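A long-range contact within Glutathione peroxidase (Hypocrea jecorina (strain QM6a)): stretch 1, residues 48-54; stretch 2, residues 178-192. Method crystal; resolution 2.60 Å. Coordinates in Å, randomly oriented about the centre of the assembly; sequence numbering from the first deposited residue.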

# COMPACT_ATOMS: atom_id res chain seq x y z
N LYS A 48 0.88 2.65 -30.25
CA LYS A 48 -0.14 1.67 -30.60
C LYS A 48 0.48 0.30 -30.90
O LYS A 48 1.57 0.21 -31.48
CB LYS A 48 -0.95 2.17 -31.79
CG LYS A 48 -2.13 1.28 -32.17
CD LYS A 48 -3.02 1.92 -33.22
CE LYS A 48 -3.84 3.06 -32.64
NZ LYS A 48 -4.82 3.64 -33.63
N GLY A 49 -0.20 -0.76 -30.49
CA GLY A 49 0.29 -2.10 -30.75
C GLY A 49 1.43 -2.55 -29.86
O GLY A 49 2.00 -3.62 -30.12
N LYS A 50 1.78 -1.78 -28.83
CA LYS A 50 2.80 -2.14 -27.87
C LYS A 50 2.17 -2.42 -26.52
O LYS A 50 1.00 -2.10 -26.27
CB LYS A 50 3.85 -1.03 -27.73
CG LYS A 50 4.28 -0.38 -29.03
CD LYS A 50 5.16 -1.29 -29.85
CE LYS A 50 5.95 -0.50 -30.89
NZ LYS A 50 6.87 0.44 -30.23
N VAL A 51 2.96 -3.01 -25.63
CA VAL A 51 2.53 -3.30 -24.26
C VAL A 51 3.05 -2.17 -23.39
O VAL A 51 4.24 -1.86 -23.42
CB VAL A 51 3.06 -4.67 -23.79
CG1 VAL A 51 2.70 -4.94 -22.34
CG2 VAL A 51 2.51 -5.77 -24.69
N VAL A 52 2.14 -1.53 -22.65
CA VAL A 52 2.43 -0.32 -21.88
C VAL A 52 2.11 -0.57 -20.41
O VAL A 52 1.04 -1.10 -20.07
CB VAL A 52 1.63 0.89 -22.40
CG1 VAL A 52 2.08 2.16 -21.69
CG2 VAL A 52 1.75 1.04 -23.91
N LEU A 53 3.03 -0.17 -19.53
CA LEU A 53 2.81 -0.23 -18.10
C LEU A 53 2.74 1.20 -17.59
O LEU A 53 3.72 1.95 -17.70
CB LEU A 53 3.91 -1.03 -17.41
CG LEU A 53 3.60 -1.15 -15.91
CD1 LEU A 53 2.53 -2.22 -15.62
CD2 LEU A 53 4.83 -1.36 -15.08
N VAL A 54 1.59 1.58 -17.04
CA VAL A 54 1.33 2.94 -16.61
C VAL A 54 1.47 2.95 -15.11
O VAL A 54 0.91 2.08 -14.43
CB VAL A 54 -0.08 3.41 -17.04
CG1 VAL A 54 -0.40 4.76 -16.44
CG2 VAL A 54 -0.22 3.47 -18.56
N LYS A 178 6.43 -9.18 -10.17
CA LYS A 178 5.30 -10.10 -10.26
C LYS A 178 4.41 -9.79 -11.46
O LYS A 178 3.66 -10.67 -11.92
CB LYS A 178 4.49 -10.07 -8.94
CG LYS A 178 3.05 -10.61 -9.04
CD LYS A 178 2.19 -10.28 -7.82
CE LYS A 178 0.87 -11.09 -7.82
NZ LYS A 178 0.29 -11.26 -6.46
N ILE A 179 4.49 -8.58 -12.02
CA ILE A 179 3.81 -8.31 -13.28
C ILE A 179 4.55 -8.93 -14.45
O ILE A 179 3.93 -9.13 -15.52
CB ILE A 179 3.68 -6.81 -13.51
CG1 ILE A 179 3.44 -6.07 -12.21
CG2 ILE A 179 2.56 -6.50 -14.49
CD1 ILE A 179 3.27 -4.59 -12.44
N GLN A 180 5.84 -9.27 -14.27
CA GLN A 180 6.75 -9.53 -15.39
C GLN A 180 6.21 -10.61 -16.32
O GLN A 180 6.33 -10.49 -17.54
CB GLN A 180 8.12 -9.93 -14.86
CG GLN A 180 9.30 -9.29 -15.60
CD GLN A 180 10.61 -9.38 -14.82
OE1 GLN A 180 11.10 -8.39 -14.28
NE2 GLN A 180 11.18 -10.58 -14.76
N ASP A 181 5.62 -11.67 -15.76
CA ASP A 181 5.09 -12.73 -16.61
C ASP A 181 3.78 -12.33 -17.28
O ASP A 181 3.48 -12.82 -18.38
CB ASP A 181 4.95 -14.04 -15.81
CG ASP A 181 6.27 -14.47 -15.10
OD1 ASP A 181 7.37 -14.22 -15.65
OD2 ASP A 181 6.21 -15.09 -14.00
N LYS A 182 2.99 -11.44 -16.66
CA LYS A 182 1.84 -10.87 -17.35
C LYS A 182 2.26 -9.95 -18.50
O LYS A 182 1.61 -9.92 -19.55
CB LYS A 182 0.97 -10.09 -16.36
CG LYS A 182 0.17 -10.97 -15.42
CD LYS A 182 -1.07 -11.56 -16.06
CE LYS A 182 -1.80 -10.53 -16.91
NZ LYS A 182 -2.75 -11.23 -17.81
N ILE A 183 3.34 -9.19 -18.31
CA ILE A 183 3.85 -8.36 -19.40
C ILE A 183 4.22 -9.23 -20.58
O ILE A 183 3.74 -9.02 -21.71
CB ILE A 183 5.06 -7.52 -18.94
CG1 ILE A 183 4.62 -6.42 -17.99
CG2 ILE A 183 5.73 -6.89 -20.16
CD1 ILE A 183 5.67 -6.10 -16.97
N ILE A 184 5.08 -10.22 -20.34
CA ILE A 184 5.62 -11.06 -21.40
C ILE A 184 4.52 -11.83 -22.14
O ILE A 184 4.58 -12.00 -23.36
CB ILE A 184 6.71 -11.97 -20.78
CG1 ILE A 184 7.97 -11.14 -20.54
CG2 ILE A 184 7.00 -13.19 -21.63
CD1 ILE A 184 8.91 -11.74 -19.53
N GLU A 185 3.47 -12.27 -21.42
CA GLU A 185 2.28 -12.80 -22.09
C GLU A 185 1.60 -11.75 -22.97
O GLU A 185 1.19 -12.04 -24.09
CB GLU A 185 1.30 -13.35 -21.06
CG GLU A 185 0.01 -14.02 -21.61
CD GLU A 185 0.14 -14.75 -22.98
OE1 GLU A 185 -0.06 -14.13 -24.04
OE2 GLU A 185 0.44 -15.97 -23.00
N ALA A 186 1.46 -10.51 -22.47
CA ALA A 186 0.90 -9.49 -23.34
C ALA A 186 1.76 -9.29 -24.57
O ALA A 186 1.23 -9.07 -25.66
CB ALA A 186 0.71 -8.17 -22.59
N ILE A 187 3.09 -9.44 -24.44
CA ILE A 187 4.00 -9.21 -25.56
C ILE A 187 3.88 -10.33 -26.60
O ILE A 187 3.86 -10.07 -27.81
CB ILE A 187 5.45 -9.05 -25.06
CG1 ILE A 187 5.62 -7.72 -24.34
CG2 ILE A 187 6.46 -9.19 -26.22
CD1 ILE A 187 6.95 -7.59 -23.64
N LYS A 188 3.81 -11.59 -26.15
CA LYS A 188 3.71 -12.69 -27.11
C LYS A 188 2.38 -12.69 -27.86
O LYS A 188 2.26 -13.39 -28.88
CB LYS A 188 3.89 -14.04 -26.42
CG LYS A 188 5.24 -14.25 -25.77
CD LYS A 188 5.23 -15.61 -25.08
CE LYS A 188 6.62 -16.12 -24.86
NZ LYS A 188 7.42 -15.13 -24.10
N GLN A 189 1.39 -11.93 -27.40
CA GLN A 189 0.09 -11.80 -28.04
C GLN A 189 0.18 -10.84 -29.23
O GLN A 189 0.79 -9.78 -29.11
CB GLN A 189 -0.95 -11.27 -27.03
CG GLN A 189 -1.57 -12.31 -26.14
CD GLN A 189 -2.51 -13.23 -26.90
OE1 GLN A 189 -3.26 -12.79 -27.79
NE2 GLN A 189 -2.48 -14.51 -26.56
N PRO A 190 -0.42 -11.17 -30.37
CA PRO A 190 -0.42 -10.21 -31.47
C PRO A 190 -1.41 -9.09 -31.22
O PRO A 190 -2.40 -9.27 -30.51
CB PRO A 190 -0.83 -11.06 -32.68
CG PRO A 190 -1.61 -12.19 -32.09
CD PRO A 190 -1.01 -12.47 -30.74
N ALA A 191 -1.11 -7.92 -31.78
CA ALA A 191 -2.07 -6.82 -31.81
C ALA A 191 -3.16 -7.10 -32.84
O ALA A 191 -2.98 -7.91 -33.76
CB ALA A 191 -1.36 -5.51 -32.16
N PRO A 192 -4.33 -6.44 -32.72
CA PRO A 192 -5.37 -6.66 -33.75
C PRO A 192 -5.06 -5.98 -35.09
O PRO A 192 -5.87 -6.04 -36.02
CB PRO A 192 -6.62 -6.06 -33.11
CG PRO A 192 -6.09 -4.99 -32.17
CD PRO A 192 -4.79 -5.55 -31.64

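The contact is a strand laid against a helix, and it is held by apolar packing alone: no hydrogen bond or salt bridge crosses between the stretches. Strand 51-54 and helix 178-188 run roughly antiparallel, at 149°, with their axes approaching to 8.9 Å, and together the two stretches bury a modest 301 Å².

The strand's alternation sets the first rule. V51 and L53 point toward the helix, while V52 and V54, also buried, have no contact with it. V51 contributes most, with 91 Å² covered. Its chi1 is t, and both methyls pack against CB of A186, CG2 of V51 at 3.7 Å and CG1 of V51 at 3.8 Å; CG1 of V51 also lies 4.2 Å from CG2 of I183, and CG2 of V51 3.7 Å from CG1 of I187. With both methyls partnered, a beta-branched residue suits this site as well as the strand. L53 reaches farther along, its CD1 meeting CD1 of I179 at 4.0 Å.

On the helix, the contacting residues 179, 183, 186 and 187 follow the familiar three-to-four spacing that gathers side chains on one face. Size varies with position. A186 points toward the strand, and its small side chain lets V51 come close to the backbone, with CG2 of V51 3.6 Å from C of A186. I183 starts sideways, but its end comes nearer. The helical bonds I183 N to I179 O (2.9 Å) and I187 N to I183 O (2.8 Å) link the three isoleucines turn by turn. The noncontacting D181, K182 and E185 are polar and exposed.

Beyond the helix, the G49 backbone meets A191's methyl. CA of G49 lies 4.0 Å from CB of A191, and their CA atoms are 5.4 Å apart. The positive phi of G49, 77°, by itself favours glycine, and alanine supplies a compact methyl partner.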